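Local structure of LbaCas13a H328A (C2c2) (Lachnospiraceae bacterium NK4A179, 5WLH) at residues Glu276-Ala288 with Ile441-Lys453. The protein binds a CRISPR guide RNA and, as a Cas13a (C2c2) nuclease, probably processes its precursor and cleaves target RNA. Numbering follows the deposited sequence.
Sequences EKEAFKKFLSDYA and INYISIKYIAMGK. With nucleotides of chain B.
Leu284 and Tyr448 meet twice, once through carbon and once through a hydrogen bond, a compact example of how a tyrosine can serve both the apolar and the polar side of a helix crossing. The methyl CD2 of Leu284 lies over one face of the Tyr448 ring, a CH-pi contact 3.9 Å from the centroid. The same tyrosine then reaches past the leucine side chain, and its OH gives a hydrogen bond of 2.6 Å to Leu284 O, in the carbonyl plane and on a lone pair, with a C=O...OH angle of 124°. That carbonyl sits near the C-terminal end of helix 268-287, where Ala288 N gives it a weak backbone bond and another, also weak, to Ser285 O. A phenylalanine in place of Tyr448 would probably leave the carbonyl of buried Leu284 without its hydroxyl donor. The axes of helical segments 276-287 and 441-453 cross at -78°, and Leu284 acts as a knob in a hole formed by Ile444, Lys447, Tyr448 and Met451; its other methyl, CD1, touches Lys447 CB at 3.7 Å. One turn back, the first torsion of Phe280 (chi1 -178°) swings its ring away from the backbone N and toward helix 429-458. Tyr443 CE2 comes over one face of that ring, 3.5 Å from Phe280 CE2, the two ring planes meeting obliquely, while Ile444 CG1 meets its edge; Phe403 of helix 398-417, by contrast, stacks with Phe280. Beyond this apolar layer helix 429-458 faces the guide RNA: Tyr443 OH and Lys447 NZ both donate to OP1 of C11 of chain B, at 2.6 Å and 2.9 Å respectively, and Lys277 NZ pairs with another RNA phosphate.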
# COMPACT_ATOMS: atom_id res chain seq x y z
N GLU A 276 10.63 -13.63 29.92
CA GLU A 276 9.65 -12.55 29.93
C GLU A 276 8.61 -12.77 28.85
O GLU A 276 7.42 -12.51 29.06
CB GLU A 276 10.36 -11.21 29.74
CG GLU A 276 11.19 -10.80 30.97
CD GLU A 276 11.87 -9.45 30.81
OE1 GLU A 276 11.38 -8.63 30.01
OE2 GLU A 276 12.90 -9.22 31.49
N LYS A 277 9.06 -13.22 27.67
CA LYS A 277 8.15 -13.48 26.56
C LYS A 277 7.17 -14.60 26.90
O LYS A 277 5.95 -14.49 26.65
CB LYS A 277 8.96 -13.84 25.32
CG LYS A 277 8.12 -14.06 24.07
CD LYS A 277 7.41 -12.80 23.66
CE LYS A 277 7.24 -12.72 22.14
NZ LYS A 277 8.54 -12.55 21.41
N GLU A 278 7.67 -15.68 27.49
CA GLU A 278 6.78 -16.74 27.95
C GLU A 278 5.76 -16.21 28.95
O GLU A 278 4.61 -16.65 28.97
CB GLU A 278 7.59 -17.88 28.58
CG GLU A 278 8.39 -18.73 27.59
CD GLU A 278 7.56 -19.75 26.82
OE1 GLU A 278 6.32 -19.80 26.98
OE2 GLU A 278 8.16 -20.52 26.03
N ALA A 279 6.16 -15.25 29.79
CA ALA A 279 5.22 -14.70 30.75
C ALA A 279 4.12 -13.94 30.04
O ALA A 279 2.95 -14.01 30.44
CB ALA A 279 5.93 -13.76 31.74
N PHE A 280 4.47 -13.23 28.97
CA PHE A 280 3.45 -12.50 28.23
C PHE A 280 2.55 -13.46 27.46
O PHE A 280 1.35 -13.22 27.34
CB PHE A 280 4.09 -11.49 27.27
CG PHE A 280 3.08 -10.68 26.52
CD1 PHE A 280 2.35 -9.70 27.17
CD2 PHE A 280 2.80 -10.95 25.20
CE1 PHE A 280 1.39 -8.97 26.51
CE2 PHE A 280 1.83 -10.22 24.53
CZ PHE A 280 1.14 -9.23 25.17
N LYS A 281 3.13 -14.53 26.92
CA LYS A 281 2.30 -15.58 26.31
C LYS A 281 1.24 -16.08 27.28
O LYS A 281 0.08 -16.30 26.90
CB LYS A 281 3.20 -16.73 25.85
CG LYS A 281 2.46 -17.90 25.28
CD LYS A 281 3.25 -18.47 24.12
CE LYS A 281 4.25 -19.48 24.57
NZ LYS A 281 3.56 -20.68 25.09
N LYS A 282 1.62 -16.22 28.56
CA LYS A 282 0.65 -16.62 29.56
C LYS A 282 -0.38 -15.52 29.80
O LYS A 282 -1.57 -15.81 29.97
CB LYS A 282 1.35 -17.01 30.87
CG LYS A 282 0.34 -17.32 31.99
CD LYS A 282 0.98 -18.11 33.12
CE LYS A 282 0.01 -18.23 34.29
NZ LYS A 282 0.09 -17.05 35.19
N PHE A 283 0.06 -14.26 29.79
CA PHE A 283 -0.89 -13.15 29.86
C PHE A 283 -1.94 -13.25 28.77
O PHE A 283 -3.13 -13.04 29.02
CB PHE A 283 -0.15 -11.81 29.77
CG PHE A 283 -1.05 -10.61 29.71
CD1 PHE A 283 -1.51 -10.11 28.49
CD2 PHE A 283 -1.41 -9.94 30.86
CE1 PHE A 283 -2.33 -9.01 28.44
CE2 PHE A 283 -2.22 -8.83 30.82
CZ PHE A 283 -2.69 -8.36 29.61
N LEU A 284 -1.51 -13.51 27.53
CA LEU A 284 -2.48 -13.56 26.43
C LEU A 284 -3.48 -14.68 26.62
O LEU A 284 -4.67 -14.53 26.31
CB LEU A 284 -1.76 -13.75 25.10
CG LEU A 284 -1.02 -12.54 24.55
CD1 LEU A 284 -0.31 -13.00 23.27
CD2 LEU A 284 -1.97 -11.36 24.29
N SER A 285 -3.02 -15.81 27.16
CA SER A 285 -3.91 -16.92 27.47
C SER A 285 -4.90 -16.54 28.58
O SER A 285 -6.12 -16.73 28.44
CB SER A 285 -3.08 -18.14 27.87
OG SER A 285 -3.91 -19.26 28.15
N ASP A 286 -4.40 -15.99 29.68
CA ASP A 286 -5.25 -15.63 30.82
C ASP A 286 -6.21 -14.51 30.49
O ASP A 286 -7.33 -14.47 31.01
CB ASP A 286 -4.38 -15.22 32.01
CG ASP A 286 -3.63 -16.38 32.60
OD1 ASP A 286 -4.06 -17.53 32.35
OD2 ASP A 286 -2.63 -16.15 33.29
N TYR A 287 -5.78 -13.57 29.65
CA TYR A 287 -6.61 -12.41 29.36
C TYR A 287 -7.82 -12.79 28.53
O TYR A 287 -8.83 -12.07 28.56
CB TYR A 287 -5.77 -11.34 28.63
CG TYR A 287 -6.48 -10.00 28.53
CD1 TYR A 287 -6.46 -9.10 29.60
CD2 TYR A 287 -7.19 -9.65 27.40
CE1 TYR A 287 -7.13 -7.89 29.54
CE2 TYR A 287 -7.86 -8.45 27.33
CZ TYR A 287 -7.82 -7.57 28.40
OH TYR A 287 -8.48 -6.37 28.35
N ALA A 288 -7.75 -13.89 27.79
CA ALA A 288 -8.86 -14.32 26.94
C ALA A 288 -9.89 -15.03 27.82
O ALA A 288 -10.02 -16.25 27.83
CB ALA A 288 -8.35 -15.23 25.83
N ILE A 441 -1.47 -1.61 24.90
CA ILE A 441 -2.71 -2.19 24.39
C ILE A 441 -2.53 -2.58 22.92
O ILE A 441 -2.99 -3.64 22.48
CB ILE A 441 -3.86 -1.20 24.60
CG1 ILE A 441 -4.12 -1.05 26.11
CG2 ILE A 441 -5.11 -1.67 23.90
CD1 ILE A 441 -5.05 0.11 26.41
N ASN A 442 -1.80 -1.76 22.17
CA ASN A 442 -1.48 -2.11 20.78
C ASN A 442 -0.79 -3.46 20.71
O ASN A 442 -1.11 -4.30 19.86
CB ASN A 442 -0.57 -1.04 20.18
CG ASN A 442 -0.22 -1.34 18.74
OD1 ASN A 442 -1.01 -1.08 17.86
ND2 ASN A 442 0.98 -1.89 18.50
N TYR A 443 0.19 -3.67 21.59
CA TYR A 443 0.97 -4.90 21.53
C TYR A 443 0.08 -6.11 21.78
O TYR A 443 0.17 -7.11 21.07
CB TYR A 443 2.10 -4.83 22.56
CG TYR A 443 3.13 -5.91 22.38
CD1 TYR A 443 4.09 -5.83 21.38
CD2 TYR A 443 3.13 -7.03 23.20
CE1 TYR A 443 5.03 -6.84 21.21
CE2 TYR A 443 4.06 -8.04 23.04
CZ TYR A 443 5.01 -7.93 22.05
OH TYR A 443 5.94 -8.94 21.91
N ILE A 444 -0.82 -6.02 22.77
CA ILE A 444 -1.79 -7.09 22.99
C ILE A 444 -2.66 -7.28 21.76
O ILE A 444 -2.91 -8.40 21.32
CB ILE A 444 -2.64 -6.78 24.24
CG1 ILE A 444 -1.74 -6.55 25.45
CG2 ILE A 444 -3.62 -7.93 24.50
CD1 ILE A 444 -2.57 -5.95 26.61
N SER A 445 -3.16 -6.17 21.19
CA SER A 445 -4.01 -6.26 20.01
C SER A 445 -3.32 -7.02 18.88
O SER A 445 -3.87 -8.00 18.34
CB SER A 445 -4.40 -4.86 19.55
OG SER A 445 -5.16 -4.92 18.37
N ILE A 446 -2.10 -6.63 18.54
CA ILE A 446 -1.47 -7.22 17.36
C ILE A 446 -1.10 -8.67 17.61
O ILE A 446 -1.03 -9.47 16.66
CB ILE A 446 -0.25 -6.39 16.93
CG1 ILE A 446 0.86 -6.45 17.98
CG2 ILE A 446 -0.69 -4.95 16.57
CD1 ILE A 446 2.17 -5.71 17.56
N LYS A 447 -0.88 -9.05 18.87
CA LYS A 447 -0.59 -10.46 19.14
C LYS A 447 -1.84 -11.33 19.01
O LYS A 447 -1.77 -12.44 18.48
CB LYS A 447 0.05 -10.62 20.52
CG LYS A 447 1.44 -10.00 20.61
CD LYS A 447 2.35 -10.50 19.49
CE LYS A 447 3.73 -9.85 19.57
NZ LYS A 447 4.66 -10.30 18.48
N TYR A 448 -2.99 -10.87 19.50
CA TYR A 448 -4.19 -11.67 19.25
C TYR A 448 -4.47 -11.76 17.75
O TYR A 448 -4.83 -12.82 17.23
CB TYR A 448 -5.40 -11.08 19.96
CG TYR A 448 -5.46 -11.42 21.42
CD1 TYR A 448 -5.45 -12.75 21.86
CD2 TYR A 448 -5.57 -10.42 22.37
CE1 TYR A 448 -5.51 -13.06 23.22
CE2 TYR A 448 -5.62 -10.72 23.72
CZ TYR A 448 -5.61 -12.03 24.13
OH TYR A 448 -5.70 -12.30 25.49
N ILE A 449 -4.30 -10.65 17.05
CA ILE A 449 -4.49 -10.66 15.60
C ILE A 449 -3.52 -11.65 14.96
O ILE A 449 -3.91 -12.44 14.09
CB ILE A 449 -4.34 -9.23 15.03
CG1 ILE A 449 -5.57 -8.40 15.44
CG2 ILE A 449 -4.28 -9.25 13.53
CD1 ILE A 449 -5.35 -6.91 15.36
N ALA A 450 -2.26 -11.65 15.40
CA ALA A 450 -1.27 -12.56 14.81
C ALA A 450 -1.66 -14.00 15.06
O ALA A 450 -1.51 -14.85 14.19
CB ALA A 450 0.12 -12.28 15.36
N MET A 451 -2.17 -14.29 16.26
CA MET A 451 -2.69 -15.63 16.54
C MET A 451 -3.85 -15.98 15.62
O MET A 451 -3.90 -17.08 15.06
CB MET A 451 -3.12 -15.72 18.01
CG MET A 451 -1.95 -15.66 18.97
SD MET A 451 -2.56 -15.65 20.68
CE MET A 451 -3.39 -17.27 20.72
N GLY A 452 -4.82 -15.06 15.46
CA GLY A 452 -5.95 -15.33 14.59
C GLY A 452 -5.54 -15.54 13.15
O GLY A 452 -6.13 -16.36 12.45
N LYS A 453 -4.52 -14.80 12.70
CA LYS A 453 -4.00 -15.01 11.35
C LYS A 453 -3.50 -16.43 11.17
O LYS A 453 -3.78 -17.08 10.15
CB LYS A 453 -2.86 -14.02 11.09
CG LYS A 453 -2.15 -14.28 9.77
CD LYS A 453 -1.11 -13.21 9.53
CE LYS A 453 -0.53 -13.31 8.12
NZ LYS A 453 0.40 -12.17 7.89
P C B 11 7.76 -8.11 18.64
OP1 C B 11 7.08 -9.02 19.56
OP2 C B 11 8.72 -7.09 19.17
O5' C B 11 8.60 -8.94 17.60
C5' C B 11 8.13 -10.19 17.12
C4' C B 11 9.17 -10.84 16.26
O4' C B 11 9.48 -10.00 15.12
C3' C B 11 10.52 -11.04 16.92
O3' C B 11 10.53 -12.14 17.78
C2' C B 11 11.42 -11.21 15.72
O2' C B 11 11.15 -12.45 15.09
C1' C B 11 10.86 -10.13 14.81
N1 C B 11 11.51 -8.81 15.00
C2 C B 11 12.73 -8.58 14.37
O2 C B 11 13.26 -9.50 13.72
N3 C B 11 13.29 -7.36 14.50
C4 C B 11 12.69 -6.41 15.22
N4 C B 11 13.28 -5.21 15.32
C5 C B 11 11.43 -6.62 15.87
C6 C B 11 10.89 -7.84 15.73
P U B 27 3.47 -10.64 8.81
OP1 U B 27 4.52 -10.09 9.66
OP2 U B 27 2.43 -11.48 9.46
O5' U B 27 2.75 -9.45 8.07
C5' U B 27 1.90 -8.56 8.78
C4' U B 27 1.87 -7.25 8.05
O4' U B 27 3.11 -6.54 8.31
C3' U B 27 1.76 -7.37 6.52
O3' U B 27 0.87 -6.37 6.04
C2' U B 27 3.15 -6.97 6.05
O2' U B 27 3.21 -6.44 4.74
C1' U B 27 3.50 -5.94 7.11
N1 U B 27 4.90 -5.49 7.16
C2 U B 27 5.10 -4.18 7.60
O2 U B 27 4.19 -3.48 8.00
N3 U B 27 6.40 -3.75 7.59
C4 U B 27 7.49 -4.48 7.18
O4 U B 27 8.62 -3.96 7.21
C5 U B 27 7.19 -5.80 6.71
C6 U B 27 5.93 -6.26 6.71
P C B 10 6.37 -2.03 17.61
OP1 C B 10 5.70 -1.95 18.95
OP2 C B 10 7.74 -1.49 17.34
O5' C B 10 6.54 -3.56 17.21
C5' C B 10 5.44 -4.45 17.16
C4' C B 10 5.77 -5.65 16.30
O4' C B 10 6.13 -5.19 14.97
C3' C B 10 6.97 -6.47 16.74
O3' C B 10 6.63 -7.40 17.75
C2' C B 10 7.42 -7.12 15.44
O2' C B 10 6.53 -8.18 15.08
C1' C B 10 7.17 -5.99 14.46
N1 C B 10 8.36 -5.13 14.26
C2 C B 10 9.35 -5.62 13.40
O2 C B 10 9.19 -6.73 12.85
N3 C B 10 10.44 -4.86 13.18
C4 C B 10 10.56 -3.67 13.79
N4 C B 10 11.65 -2.95 13.54
C5 C B 10 9.56 -3.16 14.68
C6 C B 10 8.49 -3.92 14.90